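Local atomic coordinates of TRAS1 ORF2p (Bombyx mori, PDB entry 1WDU), a protein that probably nicks target DNA for a telomere-specific non-LTR retrotransposon of the silkworm, through the N-terminal endonuclease domain described here. Residues R21-N26 against I39-R44; D221-D226 against M237-R242. The protein carries 1 engineered substitution. All coordinates share one frame; numbering follows the deposited sequence.

Contact 1 of 2, residues R21-N26 against I39-R44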
loop_
_atom_site.group_PDB
_atom_site.type_symbol
_atom_site.label_atom_id
_atom_site.label_comp_id
_atom_site.label_asym_id
_atom_site.label_seq_id
_atom_site.Cartn_x
_atom_site.Cartn_y
_atom_site.Cartn_z
ATOM N N ARG A 21 10.179 4.344 8.037
ATOM C CA ARG A 21 9.816 4.757 6.689
ATOM C C ARG A 21 9.146 3.635 5.897
ATOM O O ARG A 21 9.584 2.479 5.929
ATOM C CB ARG A 21 11.052 5.252 5.935
ATOM C CG ARG A 21 11.744 6.433 6.590
ATOM C CD ARG A 21 12.813 7.026 5.679
ATOM N NE ARG A 21 13.411 8.233 6.247
ATOM C CZ ARG A 21 14.185 8.249 7.329
ATOM N NH1 ARG A 21 14.463 7.117 7.969
ATOM N NH2 ARG A 21 14.682 9.397 7.771
ATOM N N VAL A 22 8.081 3.987 5.184
ATOM C CA VAL A 22 7.345 3.018 4.379
ATOM C C VAL A 22 7.362 3.362 2.889
ATOM O O VAL A 22 7.161 4.517 2.505
ATOM C CB VAL A 22 5.862 2.937 4.819
ATOM C CG1 VAL A 22 5.113 1.913 3.953
ATOM C CG2 VAL A 22 5.770 2.570 6.296
ATOM N N LEU A 23 7.585 2.353 2.049
ATOM C CA LEU A 23 7.577 2.550 0.598
ATOM C C LEU A 23 6.314 1.914 -0.003
ATOM O O LEU A 23 5.918 0.826 0.400
ATOM C CB LEU A 23 8.815 1.901 -0.043
ATOM C CG LEU A 23 10.209 2.298 0.464
ATOM C CD1 LEU A 23 11.258 1.520 -0.319
ATOM C CD2 LEU A 23 10.428 3.805 0.308
ATOM N N GLN A 24 5.673 2.590 -0.949
ATOM C CA GLN A 24 4.488 2.035 -1.602
ATOM C C GLN A 24 4.759 2.051 -3.103
ATOM O O GLN A 24 5.022 3.108 -3.666
ATOM C CB GLN A 24 3.231 2.866 -1.300
ATOM C CG GLN A 24 1.938 2.250 -1.866
ATOM C CD GLN A 24 0.703 3.087 -1.568
ATOM O OE1 GLN A 24 0.443 3.427 -0.415
ATOM N NE2 GLN A 24 -0.069 3.421 -2.610
ATOM N N ALA A 25 4.691 0.893 -3.754
ATOM C CA ALA A 25 4.964 0.846 -5.185
ATOM C C ALA A 25 4.395 -0.349 -5.930
ATOM O O ALA A 25 4.390 -1.477 -5.430
ATOM C CB ALA A 25 6.475 0.910 -5.423
ATOM N N ASN A 26 3.921 -0.071 -7.139
ATOM C CA ASN A 26 3.385 -1.083 -8.027
ATOM C C ASN A 26 4.519 -1.351 -9.008
ATOM O O ASN A 26 4.802 -0.540 -9.882
ATOM C CB ASN A 26 2.160 -0.564 -8.782
ATOM C CG ASN A 26 1.625 -1.581 -9.782
ATOM O OD1 ASN A 26 2.349 -2.486 -10.204
ATOM N ND2 ASN A 26 0.363 -1.433 -10.172
ATOM N N ILE A 39 16.985 -1.400 -3.882
ATOM C CA ILE A 39 17.992 -0.348 -3.809
ATOM C C ILE A 39 17.505 0.882 -3.059
ATOM O O ILE A 39 18.243 1.455 -2.252
ATOM C CB ILE A 39 18.472 0.050 -5.239
ATOM C CG1 ILE A 39 19.334 -1.082 -5.819
ATOM C CG2 ILE A 39 19.264 1.362 -5.200
ATOM C CD1 ILE A 39 19.715 -0.870 -7.254
ATOM N N GLU A 40 16.264 1.281 -3.321
ATOM C CA GLU A 40 15.657 2.443 -2.671
ATOM C C GLU A 40 15.436 2.213 -1.181
ATOM O O GLU A 40 15.611 3.124 -0.371
ATOM C CB GLU A 40 14.313 2.771 -3.325
ATOM C CG GLU A 40 14.410 3.228 -4.778
ATOM C CD GLU A 40 15.100 4.575 -4.933
ATOM O OE1 GLU A 40 16.343 4.639 -4.777
ATOM O OE2 GLU A 40 14.391 5.570 -5.209
ATOM N N ALA A 41 15.035 0.995 -0.830
ATOM C CA ALA A 41 14.792 0.631 0.561
ATOM C C ALA A 41 16.103 0.665 1.337
ATOM O O ALA A 41 16.141 1.107 2.491
ATOM C CB ALA A 41 14.173 -0.760 0.644
ATOM N N ALA A 42 17.173 0.184 0.707
ATOM C CA ALA A 42 18.489 0.187 1.343
ATOM C C ALA A 42 18.916 1.636 1.545
ATOM O O ALA A 42 19.250 2.047 2.653
ATOM C CB ALA A 42 19.505 -0.538 0.468
ATOM N N THR A 43 18.880 2.403 0.458
ATOM C CA THR A 43 19.260 3.813 0.467
ATOM C C THR A 43 18.490 4.626 1.499
ATOM O O THR A 43 19.086 5.266 2.365
ATOM C CB THR A 43 19.032 4.453 -0.914
ATOM O OG1 THR A 43 19.792 3.747 -1.900
ATOM C CG2 THR A 43 19.463 5.907 -0.898
ATOM N N ARG A 44 17.164 4.607 1.392
ATOM C CA ARG A 44 16.301 5.339 2.312
ATOM C C ARG A 44 16.227 4.712 3.702
ATOM O O ARG A 44 15.682 5.312 4.630
ATOM C CB ARG A 44 14.888 5.429 1.749
ATOM C CG ARG A 44 14.697 6.463 0.675
ATOM C CD ARG A 44 13.215 6.707 0.477
ATOM N NE ARG A 44 12.964 7.948 -0.248
ATOM C CZ ARG A 44 13.232 8.131 -1.534
ATOM N NH1 ARG A 44 13.759 7.146 -2.251
ATOM N NH2 ARG A 44 12.979 9.306 -2.098
#
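Arg44 starts from the helix with CB directed at strand 21-26, and its CG lies anti to the carbonyl carbon (chi1 -78°). From CG to NE the chain runs extended, crossing Leu23 obliquely, so that Arg44 CD lies 4.0 Å from Leu23 CD2. An arginine suits this place because its methylenes can lie against a leucine while its charged end continues past it to acidic partners. Arg44 NH1 reaches Glu40 OE2, one helical turn back, in a weakly bonded salt bridge of 3.4 Å, with the Glu40 carboxyl carbon at the guanidinium edge. NH2 turns to a stronger partner, Asp226, beyond the helix. The other branch of Leu23 packs on the helix backbone and the Ala41 methyl: Leu23 CD1 sits 3.7 Å from Ala41 CA and 3.8 Å from Ala41 CB, which the small alanine permits. At the Arg44 end, Arg21 CD lies 3.5 Å from Arg44 O, while Arg21 NE and Arg44 NE, of like charge, stay 6.5 Å apart. Strand and helix run nearly antiparallel at 160°, with axes 9.9 Å apart, as expected of a beta-alpha-beta crossover in which helix 31-44 connects the parallel strands 20-26 and 48-52 and packs on the first.

Contact 2 of 2, residues D221-D226 against M237-R242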
loop_
_atom_site.group_PDB
_atom_site.type_symbol
_atom_site.label_atom_id
_atom_site.label_comp_id
_atom_site.label_asym_id
_atom_site.label_seq_id
_atom_site.Cartn_x
_atom_site.Cartn_y
_atom_site.Cartn_z
ATOM N N ASP A 221 3.628 11.157 8.489
ATOM C CA ASP A 221 3.988 12.406 7.830
ATOM C C ASP A 221 4.971 12.175 6.687
ATOM O O ASP A 221 5.499 11.074 6.523
ATOM C CB ASP A 221 4.571 13.404 8.847
ATOM C CG ASP A 221 5.939 12.993 9.376
ATOM O OD1 ASP A 221 6.930 13.088 8.622
ATOM O OD2 ASP A 221 6.026 12.578 10.554
ATOM N N GLY A 222 5.191 13.211 5.885
ATOM C CA GLY A 222 6.118 13.106 4.779
ATOM C C GLY A 222 5.608 12.367 3.561
ATOM O O GLY A 222 6.404 11.969 2.707
ATOM N N TRP A 223 4.291 12.187 3.457
ATOM C CA TRP A 223 3.721 11.484 2.308
ATOM C C TRP A 223 4.076 12.224 1.035
ATOM O O TRP A 223 3.712 13.383 0.859
ATOM C CB TRP A 223 2.192 11.387 2.406
ATOM C CG TRP A 223 1.617 10.357 1.461
ATOM C CD1 TRP A 223 1.263 9.073 1.770
ATOM C CD2 TRP A 223 1.394 10.503 0.048
ATOM N NE1 TRP A 223 0.837 8.413 0.642
ATOM C CE2 TRP A 223 0.906 9.265 -0.428
ATOM C CE3 TRP A 223 1.561 11.560 -0.860
ATOM C CZ2 TRP A 223 0.581 9.051 -1.782
ATOM C CZ3 TRP A 223 1.238 11.349 -2.207
ATOM C CH2 TRP A 223 0.752 10.099 -2.652
ATOM N N ARG A 224 4.780 11.550 0.142
ATOM C CA ARG A 224 5.171 12.162 -1.114
ATOM C C ARG A 224 5.352 11.085 -2.163
ATOM O O ARG A 224 5.435 9.898 -1.842
ATOM C CB ARG A 224 6.481 12.956 -0.953
ATOM C CG ARG A 224 7.599 12.188 -0.269
ATOM C CD ARG A 224 8.978 12.804 -0.507
ATOM N NE ARG A 224 10.033 12.034 0.160
ATOM C CZ ARG A 224 11.333 12.107 -0.135
ATOM N NH1 ARG A 224 11.765 12.918 -1.096
ATOM N NH2 ARG A 224 12.206 11.357 0.529
ATOM N N VAL A 225 5.413 11.514 -3.418
ATOM C CA VAL A 225 5.590 10.609 -4.541
ATOM C C VAL A 225 6.999 10.720 -5.104
ATOM O O VAL A 225 7.396 11.779 -5.587
ATOM C CB VAL A 225 4.598 10.931 -5.688
ATOM C CG1 VAL A 225 4.854 10.009 -6.872
ATOM C CG2 VAL A 225 3.171 10.790 -5.205
ATOM N N ASP A 226 7.761 9.634 -5.030
ATOM C CA ASP A 226 9.106 9.633 -5.588
ATOM C C ASP A 226 8.954 9.737 -7.093
ATOM O O ASP A 226 8.508 8.788 -7.742
ATOM C CB ASP A 226 9.834 8.337 -5.255
ATOM C CG ASP A 226 10.528 8.389 -3.922
ATOM O OD1 ASP A 226 9.868 8.740 -2.920
ATOM O OD2 ASP A 226 11.736 8.073 -3.879
ATOM N N MET A 237 5.931 5.709 -3.840
ATOM C CA MET A 237 5.516 6.690 -2.851
ATOM C C MET A 237 6.213 6.383 -1.539
ATOM O O MET A 237 6.724 5.271 -1.337
ATOM C CB MET A 237 4.000 6.659 -2.677
ATOM C CG MET A 237 3.280 7.292 -3.845
ATOM S SD MET A 237 1.634 6.620 -4.132
ATOM C CE MET A 237 2.058 5.106 -5.031
ATOM N N VAL A 238 6.244 7.373 -0.654
ATOM C CA VAL A 238 6.914 7.216 0.620
ATOM C C VAL A 238 6.260 8.043 1.723
ATOM O O VAL A 238 5.698 9.107 1.468
ATOM C CB VAL A 238 8.425 7.639 0.492
ATOM C CG1 VAL A 238 9.009 7.111 -0.806
ATOM C CG2 VAL A 238 8.567 9.150 0.513
ATOM N N PHE A 239 6.326 7.539 2.949
ATOM C CA PHE A 239 5.781 8.240 4.103
ATOM C C PHE A 239 6.369 7.641 5.376
ATOM O O PHE A 239 6.956 6.567 5.339
ATOM C CB PHE A 239 4.239 8.192 4.119
ATOM C CG PHE A 239 3.657 6.826 4.324
ATOM C CD1 PHE A 239 3.366 6.005 3.234
ATOM C CD2 PHE A 239 3.378 6.362 5.613
ATOM C CE1 PHE A 239 2.802 4.737 3.426
ATOM C CE2 PHE A 239 2.816 5.090 5.816
ATOM C CZ PHE A 239 2.528 4.278 4.723
ATOM N N ASN A 240 6.213 8.335 6.501
ATOM C CA ASN A 240 6.776 7.862 7.765
ATOM C C ASN A 240 5.760 7.583 8.860
ATOM O O ASN A 240 4.675 8.166 8.888
ATOM C CB ASN A 240 7.762 8.894 8.321
ATOM C CG ASN A 240 8.695 9.439 7.269
ATOM O OD1 ASN A 240 9.574 8.732 6.771
ATOM N ND2 ASN A 240 8.506 10.708 6.914
ATOM N N ILE A 241 6.136 6.686 9.764
ATOM C CA ILE A 241 5.320 6.349 10.925
ATOM C C ILE A 241 6.206 6.658 12.134
ATOM O O ILE A 241 7.249 6.024 12.322
ATOM C CB ILE A 241 4.935 4.863 10.964
ATOM C CG1 ILE A 241 4.161 4.484 9.700
ATOM C CG2 ILE A 241 4.078 4.596 12.196
ATOM C CD1 ILE A 241 3.764 3.023 9.640
ATOM N N ARG A 242 5.798 7.645 12.930
ATOM C CA ARG A 242 6.556 8.067 14.108
ATOM C C ARG A 242 5.838 7.770 15.420
ATOM O O ARG A 242 5.397 6.643 15.658
ATOM C CB ARG A 242 6.844 9.568 14.026
ATOM C CG ARG A 242 7.755 9.973 12.879
ATOM C CD ARG A 242 7.767 11.482 12.721
ATOM N NE ARG A 242 8.536 11.925 11.561
ATOM C CZ ARG A 242 9.856 11.817 11.451
ATOM N NH1 ARG A 242 10.563 11.276 12.434
ATOM N NH2 ARG A 242 10.471 12.260 10.361
#
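Backbone hydrogen bonds pair the strands at two places. Asp221 exchanges both bonds with Asn240, and Arg224 does so with Val238, its two bonds running nearly along the C=O axes. Between these pairs the register slips by one residue, a beta bulge. Gly222 has positive phi (77°) there, and a CB would collide with the Asn240 amide. Trp223 CA turns its hydrogen to Val238 O, 3.2 Å away.

Polar side chains gather round Asp221. Asp221 OD1 takes a weak hydrogen bond from Asn240 ND2 (3.3 Å), and Asp221 OD2 meets Arg242 NE at 2.8 Å, a weak, bent hydrogen bond (129°) within a salt bridge, the carboxylate and guanidinium nearly coplanar. An alanine in place of Arg242 would probably cost Asp221 this charge partner and loosen that end of the hairpin.

Aromatic and sulfur contacts occupy the opposite face. The Met237 chain, bent at chi3 (-80°), brings SD obliquely beside the indole, 3.5 Å from Trp223 CZ2, a Met-aromatic contact. The Phe239 and Trp223 rings are nearly parallel but slid apart, barely overlapping.

These features define a bulged antiparallel beta hairpin, whose 220-225 strand edges one sheet of the domain's four-layered alpha/beta sandwich.

From the N terminus, the chain first lays down strand 20-26, and contact 1 closes as helix 31-44 folds back over it. The chain then continues into strand 48-52, adds further strands of both sheets, and only then forms the last two strands of the first sheet, closing contact 2 as a hairpin. The two contacts thus stand in series, neither nested nor crossed. In space they meet, their centres about 10 Å apart, because strand 237-241 lies antiparallel to strand 20-26; Gln24 O and Met237 N probably share a hydrogen bond. Leu23 also packs on Val238. Helix 31-44 and the C-terminal hairpin are tied both through strand 20-26 and directly, by the Arg44-Asp226 salt bridge.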